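PDB 2Q1S: putative nucleotide sugar epimerase/ dehydratase from Bordetella bronchiseptica, which binds NADH in a Rossmann fold and probably acts as a nucleotide-sugar epimerase or dehydratase in the biosynthesis of the lipopolysaccharide O-antigen. Local coordinates for residues L96-L106 / F140-S149; H196-R207 / G277-I285. All blocks are in the same frame, centred on the assembly; numbering follows the deposited sequence.

Interaction 1 (L96-L106 / F140-S149); sequences LQDEYDYVFHL and FKRLKKVVYS. With NAI (1,4-dihydronicotinamide adenine dinucleotide), chain B.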
loop_
_atom_site.group_PDB
_atom_site.type_symbol
_atom_site.label_atom_id
_atom_site.label_comp_id
_atom_site.label_asym_id
_atom_site.label_seq_id
_atom_site.Cartn_x
_atom_site.Cartn_y
_atom_site.Cartn_z
ATOM N N LEU A 96 14.202 -19.109 -7.270
ATOM C CA LEU A 96 13.101 -19.435 -8.169
ATOM C C LEU A 96 13.565 -19.383 -9.620
ATOM O O LEU A 96 14.325 -18.490 -10.021
ATOM C CB LEU A 96 11.920 -18.487 -7.961
ATOM C CG LEU A 96 11.232 -18.583 -6.591
ATOM C CD1 LEU A 96 10.026 -17.642 -6.549
ATOM C CD2 LEU A 96 10.789 -20.008 -6.288
ATOM N N GLN A 97 13.087 -20.355 -10.400
ATOM C CA GLN A 97 13.442 -20.495 -11.813
ATOM C C GLN A 97 12.204 -20.185 -12.656
ATOM O O GLN A 97 11.094 -20.333 -12.176
ATOM C CB GLN A 97 13.920 -21.919 -12.094
ATOM C CG GLN A 97 15.233 -22.312 -11.370
ATOM C CD GLN A 97 16.322 -21.288 -11.616
ATOM O OE1 GLN A 97 16.816 -21.152 -12.744
ATOM N NE2 GLN A 97 16.696 -20.548 -10.570
ATOM N N ASP A 98 12.411 -19.800 -13.926
ATOM C CA ASP A 98 11.319 -19.497 -14.866
ATOM C C ASP A 98 10.778 -20.850 -15.396
ATOM O O ASP A 98 10.891 -21.182 -16.582
ATOM C CB ASP A 98 11.884 -18.622 -15.983
ATOM C CG ASP A 98 10.829 -18.059 -16.927
ATOM O OD1 ASP A 98 9.607 -18.257 -16.740
ATOM O OD2 ASP A 98 11.245 -17.363 -17.877
ATOM N N GLU A 99 10.197 -21.622 -14.476
ATOM C CA GLU A 99 9.687 -22.964 -14.769
ATOM C C GLU A 99 8.195 -23.120 -14.478
ATOM O O GLU A 99 7.681 -24.235 -14.431
ATOM C CB GLU A 99 10.495 -24.006 -13.959
ATOM C CG GLU A 99 10.210 -23.954 -12.460
ATOM C CD GLU A 99 10.934 -25.027 -11.652
ATOM O OE1 GLU A 99 10.747 -26.234 -11.933
ATOM O OE2 GLU A 99 11.707 -24.661 -10.746
ATOM N N TYR A 100 7.500 -22.000 -14.279
ATOM C CA TYR A 100 6.092 -22.026 -13.918
ATOM C C TYR A 100 5.211 -21.490 -15.013
ATOM O O TYR A 100 5.483 -20.440 -15.622
ATOM C CB TYR A 100 5.831 -21.178 -12.660
ATOM C CG TYR A 100 6.723 -21.583 -11.505
ATOM C CD1 TYR A 100 6.404 -22.700 -10.688
ATOM C CD2 TYR A 100 7.893 -20.864 -11.216
ATOM C CE1 TYR A 100 7.263 -23.121 -9.640
ATOM C CE2 TYR A 100 8.731 -21.264 -10.150
ATOM C CZ TYR A 100 8.403 -22.371 -9.379
ATOM O OH TYR A 100 9.264 -22.704 -8.346
ATOM N N ASP A 101 4.144 -22.213 -15.279
ATOM C CA ASP A 101 3.108 -21.766 -16.177
ATOM C C ASP A 101 2.102 -20.861 -15.477
ATOM O O ASP A 101 1.566 -19.939 -16.090
ATOM C CB ASP A 101 2.413 -22.981 -16.793
ATOM C CG ASP A 101 3.379 -23.857 -17.529
ATOM O OD1 ASP A 101 3.970 -23.385 -18.511
ATOM O OD2 ASP A 101 3.576 -25.000 -17.077
ATOM N N TYR A 102 1.814 -21.180 -14.226
ATOM C CA TYR A 102 0.817 -20.439 -13.427
ATOM C C TYR A 102 1.307 -20.248 -12.052
ATOM O O TYR A 102 1.996 -21.104 -11.482
ATOM C CB TYR A 102 -0.540 -21.166 -13.409
ATOM C CG TYR A 102 -1.145 -21.284 -14.777
ATOM C CD1 TYR A 102 -1.822 -20.205 -15.356
ATOM C CD2 TYR A 102 -1.005 -22.457 -15.551
ATOM C CE1 TYR A 102 -2.352 -20.262 -16.624
ATOM C CE2 TYR A 102 -1.528 -22.542 -16.840
ATOM C CZ TYR A 102 -2.235 -21.445 -17.400
ATOM O OH TYR A 102 -2.760 -21.508 -18.680
ATOM N N VAL A 103 1.012 -19.067 -11.507
ATOM C CA VAL A 103 1.277 -18.795 -10.097
ATOM C C VAL A 103 -0.015 -18.328 -9.467
ATOM O O VAL A 103 -0.707 -17.518 -10.037
ATOM C CB VAL A 103 2.382 -17.676 -9.918
ATOM C CG1 VAL A 103 2.469 -17.156 -8.462
ATOM C CG2 VAL A 103 3.724 -18.160 -10.415
ATOM N N PHE A 104 -0.365 -18.922 -8.339
ATOM C CA PHE A 104 -1.511 -18.475 -7.505
ATOM C C PHE A 104 -0.937 -17.883 -6.235
ATOM O O PHE A 104 -0.230 -18.556 -5.541
ATOM C CB PHE A 104 -2.433 -19.652 -7.169
ATOM C CG PHE A 104 -3.095 -20.260 -8.372
ATOM C CD1 PHE A 104 -2.454 -21.271 -9.114
ATOM C CD2 PHE A 104 -4.330 -19.796 -8.833
ATOM C CE1 PHE A 104 -3.048 -21.843 -10.238
ATOM C CE2 PHE A 104 -4.957 -20.384 -9.947
ATOM C CZ PHE A 104 -4.289 -21.392 -10.680
ATOM N N HIS A 105 -1.206 -16.584 -5.992
ATOM C CA HIS A 105 -0.709 -15.925 -4.803
ATOM C C HIS A 105 -1.832 -15.748 -3.780
ATOM O O HIS A 105 -2.700 -14.832 -3.976
ATOM C CB HIS A 105 -0.075 -14.580 -5.214
ATOM C CG HIS A 105 0.314 -13.766 -4.029
ATOM N ND1 HIS A 105 0.670 -14.334 -2.831
ATOM C CD2 HIS A 105 0.321 -12.424 -3.838
ATOM C CE1 HIS A 105 0.908 -13.374 -1.939
ATOM N NE2 HIS A 105 0.700 -12.208 -2.535
ATOM N N LEU A 106 -1.896 -16.713 -2.853
ATOM C CA LEU A 106 -2.957 -16.779 -1.827
ATOM C C LEU A 106 -2.516 -16.413 -0.432
ATOM O O LEU A 106 -3.300 -16.497 0.507
ATOM C CB LEU A 106 -3.643 -18.171 -1.812
ATOM C CG LEU A 106 -3.981 -18.723 -3.194
ATOM C CD1 LEU A 106 -4.571 -20.138 -2.964
ATOM C CD2 LEU A 106 -4.917 -17.853 -3.953
ATOM N N PHE A 140 10.016 -13.189 -15.855
ATOM C CA PHE A 140 9.756 -14.589 -16.256
ATOM C C PHE A 140 8.880 -14.662 -17.517
ATOM O O PHE A 140 7.897 -13.912 -17.682
ATOM C CB PHE A 140 9.054 -15.358 -15.138
ATOM C CG PHE A 140 9.955 -15.777 -13.993
ATOM C CD1 PHE A 140 11.240 -15.259 -13.863
ATOM C CD2 PHE A 140 9.476 -16.666 -13.015
ATOM C CE1 PHE A 140 12.054 -15.661 -12.791
ATOM C CE2 PHE A 140 10.249 -17.057 -11.971
ATOM C CZ PHE A 140 11.541 -16.559 -11.846
ATOM N N LYS A 141 9.223 -15.604 -18.377
ATOM C CA LYS A 141 8.666 -15.672 -19.717
ATOM C C LYS A 141 7.719 -16.862 -19.924
ATOM O O LYS A 141 6.879 -16.828 -20.820
ATOM C CB LYS A 141 9.807 -15.733 -20.761
ATOM C CG LYS A 141 10.658 -14.438 -20.876
ATOM C CD LYS A 141 9.770 -13.316 -21.419
ATOM C CE LYS A 141 10.519 -12.053 -21.793
ATOM N NZ LYS A 141 10.929 -11.297 -20.608
ATOM N N ARG A 142 7.848 -17.881 -19.082
ATOM C CA ARG A 142 6.990 -19.070 -19.187
ATOM C C ARG A 142 5.619 -18.799 -18.549
ATOM O O ARG A 142 4.671 -19.515 -18.822
ATOM C CB ARG A 142 7.658 -20.260 -18.494
ATOM C CG ARG A 142 6.908 -21.559 -18.723
ATOM C CD ARG A 142 7.702 -22.791 -18.317
ATOM N NE ARG A 142 6.810 -23.946 -18.177
ATOM C CZ ARG A 142 7.176 -25.164 -17.809
ATOM N NH1 ARG A 142 8.459 -25.478 -17.665
ATOM N NH2 ARG A 142 6.249 -26.097 -17.651
ATOM N N LEU A 143 5.526 -17.758 -17.708
ATOM C CA LEU A 143 4.249 -17.439 -17.031
ATOM C C LEU A 143 3.120 -17.094 -17.939
ATOM O O LEU A 143 3.254 -16.159 -18.730
ATOM C CB LEU A 143 4.409 -16.217 -16.161
ATOM C CG LEU A 143 5.030 -16.465 -14.842
ATOM C CD1 LEU A 143 5.223 -15.110 -14.146
ATOM C CD2 LEU A 143 4.147 -17.369 -13.957
ATOM N N LYS A 144 2.014 -17.830 -17.857
ATOM C CA LYS A 144 0.787 -17.474 -18.557
ATOM C C LYS A 144 -0.101 -16.564 -17.710
ATOM O O LYS A 144 -0.771 -15.715 -18.282
ATOM C CB LYS A 144 -0.067 -18.700 -18.951
ATOM C CG LYS A 144 0.151 -19.285 -20.344
ATOM C CD LYS A 144 1.597 -19.681 -20.536
ATOM C CE LYS A 144 1.809 -21.108 -20.156
ATOM N NZ LYS A 144 3.207 -21.567 -20.506
ATOM N N LYS A 145 -0.217 -16.854 -16.416
ATOM C CA LYS A 145 -1.101 -16.082 -15.526
ATOM C C LYS A 145 -0.624 -16.162 -14.121
ATOM O O LYS A 145 -0.082 -17.175 -13.691
ATOM C CB LYS A 145 -2.550 -16.591 -15.606
ATOM C CG LYS A 145 -3.629 -15.462 -15.741
ATOM C CD LYS A 145 -3.514 -14.662 -17.040
ATOM C CE LYS A 145 -3.866 -15.511 -18.269
ATOM N NZ LYS A 145 -5.298 -15.904 -18.250
ATOM N N VAL A 146 -0.790 -15.020 -13.448
ATOM C CA VAL A 146 -0.556 -14.890 -12.012
ATOM C C VAL A 146 -1.866 -14.459 -11.371
ATOM O O VAL A 146 -2.331 -13.362 -11.653
ATOM C CB VAL A 146 0.556 -13.812 -11.704
ATOM C CG1 VAL A 146 0.756 -13.694 -10.213
ATOM C CG2 VAL A 146 1.845 -14.227 -12.436
ATOM N N VAL A 147 -2.453 -15.318 -10.549
ATOM C CA VAL A 147 -3.745 -15.034 -9.969
ATOM C C VAL A 147 -3.545 -14.661 -8.496
ATOM O O VAL A 147 -2.986 -15.427 -7.716
ATOM C CB VAL A 147 -4.689 -16.271 -10.101
ATOM C CG1 VAL A 147 -6.080 -15.917 -9.528
ATOM C CG2 VAL A 147 -4.855 -16.648 -11.610
ATOM N N TYR A 148 -4.077 -13.485 -8.157
ATOM C CA TYR A 148 -3.994 -12.914 -6.808
ATOM C C TYR A 148 -5.388 -12.922 -6.150
ATOM O O TYR A 148 -6.343 -12.397 -6.750
ATOM C CB TYR A 148 -3.463 -11.475 -6.936
ATOM C CG TYR A 148 -3.602 -10.647 -5.640
ATOM C CD1 TYR A 148 -2.914 -11.022 -4.477
ATOM C CD2 TYR A 148 -4.384 -9.524 -5.598
ATOM C CE1 TYR A 148 -3.011 -10.302 -3.321
ATOM C CE2 TYR A 148 -4.531 -8.792 -4.432
ATOM C CZ TYR A 148 -3.821 -9.150 -3.285
ATOM O OH TYR A 148 -3.932 -8.438 -2.132
ATOM N N SER A 149 -5.498 -13.559 -4.974
ATOM C CA SER A 149 -6.735 -13.512 -4.221
ATOM C C SER A 149 -6.898 -12.189 -3.509
ATOM O O SER A 149 -6.204 -11.901 -2.551
ATOM C CB SER A 149 -6.821 -14.677 -3.255
ATOM O OG SER A 149 -5.628 -14.823 -2.511
HETATM P PA NAI B . -5.282 -18.976 5.246
HETATM O O1A NAI B . -4.734 -18.187 6.380
HETATM O O2A NAI B . -5.769 -20.421 5.505
HETATM O O5B NAI B . -4.315 -19.000 4.042
HETATM C C5B NAI B . -3.209 -18.109 3.860
HETATM C C4B NAI B . -1.903 -18.880 3.779
HETATM O O4B NAI B . -0.834 -17.951 3.641
HETATM C C3B NAI B . -1.647 -19.693 5.075
HETATM O O3B NAI B . -1.348 -21.059 4.741
HETATM C C2B NAI B . -0.402 -19.030 5.649
HETATM O O2B NAI B . 0.523 -19.878 6.395
HETATM C C1B NAI B . 0.278 -18.492 4.388
HETATM N N9A NAI B . 1.263 -17.451 4.622
HETATM C C8A NAI B . 1.189 -16.427 5.528
HETATM N N7A NAI B . 2.271 -15.657 5.404
HETATM C C5A NAI B . 3.069 -16.144 4.412
HETATM C C6A NAI B . 4.354 -15.804 3.786
HETATM N N6A NAI B . 5.089 -14.749 4.158
HETATM N N1A NAI B . 4.839 -16.585 2.771
HETATM C C2A NAI B . 4.110 -17.667 2.382
HETATM N N3A NAI B . 2.926 -18.061 2.880
HETATM C C4A NAI B . 2.345 -17.334 3.899
HETATM O O3 NAI B . -6.528 -18.104 4.751
HETATM P PN NAI B . -7.486 -18.316 3.455
HETATM O O1N NAI B . -8.855 -18.031 3.825
HETATM O O2N NAI B . -7.044 -19.606 2.812
HETATM O O5D NAI B . -6.925 -17.130 2.474
HETATM C C5D NAI B . -6.375 -17.407 1.175
HETATM C C4D NAI B . -6.405 -16.098 0.384
HETATM O O4D NAI B . -7.746 -15.729 0.166
HETATM C C3D NAI B . -5.820 -14.919 1.164
HETATM O O3D NAI B . -5.052 -14.138 0.239
HETATM C C2D NAI B . -7.020 -14.181 1.673
HETATM O O2D NAI B . -6.727 -12.776 1.892
HETATM C C1D NAI B . -8.003 -14.362 0.549
HETATM N N1N NAI B . -9.379 -14.220 0.945
HETATM C C2N NAI B . -10.037 -15.168 1.690
HETATM C C3N NAI B . -11.377 -15.010 2.032
HETATM C C7N NAI B . -12.119 -16.045 2.873
HETATM O O7N NAI B . -13.298 -15.851 3.117
HETATM N N7N NAI B . -11.418 -17.138 3.270
HETATM C C4N NAI B . -12.104 -13.885 1.560
HETATM C C5N NAI B . -11.400 -12.941 0.758
HETATM C C6N NAI B . -10.060 -13.157 0.443
HETATM O O HOH W 1 10.859 -24.032 -18.509
#
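Val103 and His105 lie beside Val146 and Tyr148 in two parallel strands, 102-105 and 145-149, whose axes run 4.7 Å apart at 11°. Four backbone bonds join them, from Val103 N to Lys145 O through Val147 N to Val103 O and His105 N to Val147 O, ending with Ser149 N on His105 O. Ahead of the strands, charge takes over. Arg142 grips Asp101 side-on: its extended chain brings NE to OD1 at 2.9 Å, in the guanidinium plane but from above the carboxylate, while NH2 takes OD2. Lys144 NZ reaches Asp101 OD1 (2.8 Å) from the opposite face, a salt-bridge network that should fix the carboxylate's rotation. Asp98, with CG swung away from its own N (chi1 -172°), accepts Lys141 N on OD2 at 2.7 Å and Arg142 N on OD1, and its CA sits over the face of the Phe140 ring. Phe104 and Val147 lie side by side, CD2 to CB 3.8 Å, under helix 263-276; the His105 and Tyr148 rings meet obliquely on the other face, against helix 128-137. Ser149 OG and NADH O3D share a hydrogen bond (2.9 Å) at the carboxyl edge of the parallel strands, where a Rossmann fold binds its dinucleotide.

Interaction 2 (H196-R207 / G277-I285); sequences HKQHQLPTVRAR and GTPGGVYNI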
loop_
_atom_site.group_PDB
_atom_site.type_symbol
_atom_site.label_atom_id
_atom_site.label_comp_id
_atom_site.label_asym_id
_atom_site.label_seq_id
_atom_site.Cartn_x
_atom_site.Cartn_y
_atom_site.Cartn_z
ATOM N N HIS A 196 1.473 -5.431 -14.208
ATOM C CA HIS A 196 0.924 -5.726 -15.531
ATOM C C HIS A 196 1.229 -4.585 -16.555
ATOM O O HIS A 196 1.703 -4.838 -17.663
ATOM C CB HIS A 196 -0.582 -6.032 -15.481
ATOM C CG HIS A 196 -1.201 -6.081 -16.843
ATOM N ND1 HIS A 196 -1.922 -5.038 -17.383
ATOM C CD2 HIS A 196 -1.130 -7.032 -17.814
ATOM C CE1 HIS A 196 -2.305 -5.362 -18.608
ATOM N NE2 HIS A 196 -1.839 -6.569 -18.891
ATOM N N LYS A 197 0.992 -3.341 -16.149
ATOM C CA LYS A 197 1.156 -2.181 -17.077
ATOM C C LYS A 197 2.652 -1.994 -17.371
ATOM O O LYS A 197 3.061 -1.763 -18.520
ATOM C CB LYS A 197 0.575 -0.916 -16.415
ATOM C CG LYS A 197 0.585 0.330 -17.256
ATOM N N GLN A 198 3.475 -2.085 -16.327
ATOM C CA GLN A 198 4.894 -1.757 -16.487
ATOM C C GLN A 198 5.754 -2.895 -17.041
ATOM O O GLN A 198 6.680 -2.665 -17.847
ATOM C CB GLN A 198 5.448 -1.257 -15.148
ATOM C CG GLN A 198 6.887 -0.703 -15.249
ATOM C CD GLN A 198 6.995 0.625 -15.992
ATOM O OE1 GLN A 198 8.094 1.025 -16.407
ATOM N NE2 GLN A 198 5.877 1.322 -16.132
ATOM N N HIS A 199 5.419 -4.127 -16.667
ATOM C CA HIS A 199 6.272 -5.282 -16.962
ATOM C C HIS A 199 5.522 -6.441 -17.617
ATOM O O HIS A 199 6.102 -7.521 -17.791
ATOM C CB HIS A 199 6.935 -5.769 -15.670
ATOM C CG HIS A 199 7.885 -4.782 -15.070
ATOM N ND1 HIS A 199 9.024 -4.362 -15.720
ATOM C CD2 HIS A 199 7.855 -4.123 -13.890
ATOM C CE1 HIS A 199 9.665 -3.493 -14.951
ATOM N NE2 HIS A 199 8.982 -3.337 -13.834
ATOM N N GLN A 200 4.260 -6.217 -17.981
ATOM C CA GLN A 200 3.449 -7.225 -18.685
ATOM C C GLN A 200 3.270 -8.480 -17.835
ATOM O O GLN A 200 2.960 -9.535 -18.365
ATOM C CB GLN A 200 4.043 -7.549 -20.085
ATOM C CG GLN A 200 3.924 -6.332 -21.033
ATOM C CD GLN A 200 4.951 -5.243 -20.700
ATOM O OE1 GLN A 200 6.155 -5.535 -20.531
ATOM N NE2 GLN A 200 4.478 -3.995 -20.565
ATOM N N LEU A 201 3.424 -8.347 -16.515
ATOM C CA LEU A 201 3.174 -9.495 -15.623
ATOM C C LEU A 201 1.680 -9.841 -15.769
ATOM O O LEU A 201 0.850 -8.940 -15.640
ATOM C CB LEU A 201 3.520 -9.153 -14.167
ATOM C CG LEU A 201 3.466 -10.365 -13.226
ATOM C CD1 LEU A 201 4.665 -11.341 -13.372
ATOM C CD2 LEU A 201 3.449 -9.831 -11.812
ATOM N N PRO A 202 1.339 -11.107 -16.133
ATOM C CA PRO A 202 -0.052 -11.404 -16.530
ATOM C C PRO A 202 -1.009 -11.643 -15.372
ATOM O O PRO A 202 -1.458 -12.785 -15.129
ATOM C CB PRO A 202 0.101 -12.642 -17.419
ATOM C CG PRO A 202 1.271 -13.337 -16.888
ATOM C CD PRO A 202 2.237 -12.273 -16.394
ATOM N N THR A 203 -1.242 -10.572 -14.630
ATOM C CA THR A 203 -1.985 -10.690 -13.363
ATOM C C THR A 203 -3.494 -10.706 -13.576
ATOM O O THR A 203 -4.025 -10.033 -14.478
ATOM C CB THR A 203 -1.664 -9.529 -12.428
ATOM O OG1 THR A 203 -2.061 -8.290 -13.039
ATOM C CG2 THR A 203 -0.173 -9.531 -12.068
ATOM N N VAL A 204 -4.180 -11.498 -12.722
ATOM C CA VAL A 204 -5.652 -11.458 -12.675
ATOM C C VAL A 204 -6.002 -11.403 -11.183
ATOM O O VAL A 204 -5.488 -12.205 -10.428
ATOM C CB VAL A 204 -6.254 -12.712 -13.292
ATOM C CG1 VAL A 204 -7.779 -12.652 -13.178
ATOM C CG2 VAL A 204 -5.836 -12.810 -14.734
ATOM N N ARG A 205 -6.824 -10.421 -10.796
ATOM C CA ARG A 205 -7.234 -10.264 -9.407
ATOM C C ARG A 205 -8.567 -10.987 -9.283
ATOM O O ARG A 205 -9.486 -10.719 -10.048
ATOM C CB ARG A 205 -7.394 -8.768 -9.096
ATOM C CG ARG A 205 -6.013 -8.044 -9.140
ATOM C CD ARG A 205 -6.274 -6.529 -9.361
ATOM N NE ARG A 205 -6.599 -6.162 -10.721
ATOM C CZ ARG A 205 -7.453 -5.195 -11.058
ATOM N NH1 ARG A 205 -8.118 -4.576 -10.093
ATOM N NH2 ARG A 205 -7.667 -4.894 -12.322
ATOM N N ALA A 206 -8.645 -11.888 -8.298
ATOM C CA ALA A 206 -9.885 -12.646 -8.042
ATOM C C ALA A 206 -10.429 -12.178 -6.707
ATOM O O ALA A 206 -9.823 -12.425 -5.708
ATOM C CB ALA A 206 -9.576 -14.173 -7.994
ATOM N N ARG A 207 -11.563 -11.462 -6.713
ATOM C CA ARG A 207 -12.158 -10.921 -5.486
ATOM C C ARG A 207 -13.210 -11.901 -4.965
ATOM O O ARG A 207 -14.122 -12.274 -5.678
ATOM C CB ARG A 207 -12.862 -9.595 -5.812
ATOM C CG ARG A 207 -11.889 -8.457 -6.084
ATOM C CD ARG A 207 -12.661 -7.177 -6.428
ATOM N NE ARG A 207 -11.720 -6.108 -6.743
ATOM C CZ ARG A 207 -12.015 -5.052 -7.535
ATOM N NH1 ARG A 207 -13.231 -4.896 -8.055
ATOM N NH2 ARG A 207 -11.073 -4.128 -7.786
ATOM N N GLY A 277 -8.700 -15.759 -17.591
ATOM C CA GLY A 277 -8.831 -14.346 -17.189
ATOM C C GLY A 277 -7.943 -13.399 -17.999
ATOM O O GLY A 277 -6.798 -13.726 -18.318
ATOM N N THR A 278 -8.453 -12.198 -18.243
ATOM C CA THR A 278 -7.707 -11.192 -19.001
ATOM C C THR A 278 -6.555 -10.627 -18.151
ATOM O O THR A 278 -6.793 -10.162 -17.019
ATOM C CB THR A 278 -8.623 -10.048 -19.353
ATOM O OG1 THR A 278 -9.692 -10.561 -20.141
ATOM C CG2 THR A 278 -7.892 -8.995 -20.201
ATOM N N PRO A 279 -5.305 -10.669 -18.666
ATOM C CA PRO A 279 -4.185 -10.044 -17.948
ATOM C C PRO A 279 -4.498 -8.574 -17.641
ATOM O O PRO A 279 -4.995 -7.817 -18.497
ATOM C CB PRO A 279 -3.016 -10.186 -18.940
ATOM C CG PRO A 279 -3.366 -11.444 -19.694
ATOM C CD PRO A 279 -4.850 -11.282 -19.934
ATOM N N GLY A 280 -4.207 -8.204 -16.400
ATOM C CA GLY A 280 -4.518 -6.875 -15.900
ATOM C C GLY A 280 -5.916 -6.761 -15.333
ATOM O O GLY A 280 -6.262 -5.723 -14.774
ATOM N N GLY A 281 -6.718 -7.824 -15.467
ATOM C CA GLY A 281 -8.119 -7.740 -15.125
ATOM C C GLY A 281 -8.478 -8.191 -13.729
ATOM O O GLY A 281 -7.629 -8.642 -12.959
ATOM N N VAL A 282 -9.784 -8.069 -13.443
ATOM C CA VAL A 282 -10.331 -8.415 -12.109
ATOM C C VAL A 282 -11.699 -9.071 -12.266
ATOM O O VAL A 282 -12.513 -8.627 -13.089
ATOM C CB VAL A 282 -10.385 -7.200 -11.126
ATOM C CG1 VAL A 282 -11.147 -5.985 -11.719
ATOM C CG2 VAL A 282 -10.943 -7.600 -9.793
ATOM N N TYR A 283 -11.934 -10.103 -11.450
ATOM C CA TYR A 283 -13.193 -10.853 -11.492
ATOM C C TYR A 283 -13.673 -11.115 -10.089
ATOM O O TYR A 283 -12.924 -11.556 -9.250
ATOM C CB TYR A 283 -13.023 -12.211 -12.181
ATOM C CG TYR A 283 -12.573 -12.116 -13.611
ATOM C CD1 TYR A 283 -11.194 -12.028 -13.914
ATOM C CD2 TYR A 283 -13.490 -12.077 -14.660
ATOM C CE1 TYR A 283 -10.764 -11.899 -15.239
ATOM C CE2 TYR A 283 -13.048 -11.975 -15.976
ATOM C CZ TYR A 283 -11.701 -11.873 -16.255
ATOM O OH TYR A 283 -11.292 -11.779 -17.576
ATOM N N ASN A 284 -14.943 -10.837 -9.846
ATOM C CA ASN A 284 -15.603 -11.335 -8.629
ATOM C C ASN A 284 -15.857 -12.840 -8.757
ATOM O O ASN A 284 -16.421 -13.293 -9.769
ATOM C CB ASN A 284 -16.955 -10.655 -8.392
ATOM C CG ASN A 284 -16.843 -9.157 -8.181
ATOM O OD1 ASN A 284 -15.855 -8.664 -7.690
ATOM N ND2 ASN A 284 -17.895 -8.436 -8.542
ATOM N N ILE A 285 -15.433 -13.597 -7.742
ATOM C CA ILE A 285 -15.742 -15.031 -7.621
ATOM C C ILE A 285 -16.732 -15.124 -6.423
ATOM O O ILE A 285 -16.356 -14.983 -5.255
ATOM C CB ILE A 285 -14.416 -15.854 -7.372
ATOM C CG1 ILE A 285 -13.453 -15.659 -8.568
ATOM C CG2 ILE A 285 -14.722 -17.351 -7.145
ATOM C CD1 ILE A 285 -14.039 -15.918 -9.948
HETATM O O HOH W 2 -4.869 -7.697 -12.517
HETATM O O HOH W 3 -15.771 -5.936 -7.158
#
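His196, near the end of helix 180-199, lays its ring over the Pro279-Gly280 peptide, with Gly280 CA 3.6 Å from the ring centroid in a CH-pi contact. With CG opposite its own N (chi1 169°), the ring lies over the type II turn 278-281, where Gly280 adopts a positive phi. After the helix, Pro202 CB meets Pro279 CB, and Thr203 O accepts Gly280 N at 2.7 Å. Val204 then turns CG1 to the edge of the Tyr283 ring, 3.5 Å from CD1; the phenol oxygen of that ring takes Thr278 N, tying the turn to the strand that follows, and also bonds Glu334. Strands 203-207 and 281-284 run parallel, their axes 4.7 Å apart and crossing at -22°. They are neighbours in the Rossmann sheet of this epimerase/dehydratase family, and helix 263-276 covers the face bearing Val204, Ala206 and Tyr283. Arg205 binds through its backbone, N to Gly281 O and O to Tyr283 N, and also through its bent side chain: NH2 donates to Gly280 O at 2.9 Å, Val282 CB lies over the guanidinium face, and a water joins NE to Gly281 O and to Thr203 OG1, itself hydrogen-bonded to Ser192 O. Ala206 CB touches Ile285 CG1. Arg207, extended, lays one guanidinium face over Val282 CG2, 3.5 Å from NE, while a water bridges its NH1 to OD1 of Asn284, whose ND2 bonds Ser327 O. Both arginines form salt bridges with Glu189 and Asp170, which probably offset their positive charge on the side of the sheet where Leu174 of the second subunit packs on them.

Overall arrangement
Interactions 1 and 2 join strand pairs of one sheet, and the pairing of strands 145-151 and 203-212 between them links the two. Interaction 1 closes before interaction 2 opens along the chain, yet their centres lie only about 12 Å apart, on the same side of the chain's centre. Three parallel pairings thus run from 102-105 through 145-151 and 203-212 to 281-284, and 203-212 also pairs with 257-262. Tyr148 O and Ala206 N probably share a hydrogen bond, as do Lys145 NZ and Gly277 O. Helix 263-276 packs on both contacts. Interaction 1 reaches the bound NADH directly, whereas interaction 2 lies further out and carries residues that meet the second subunit.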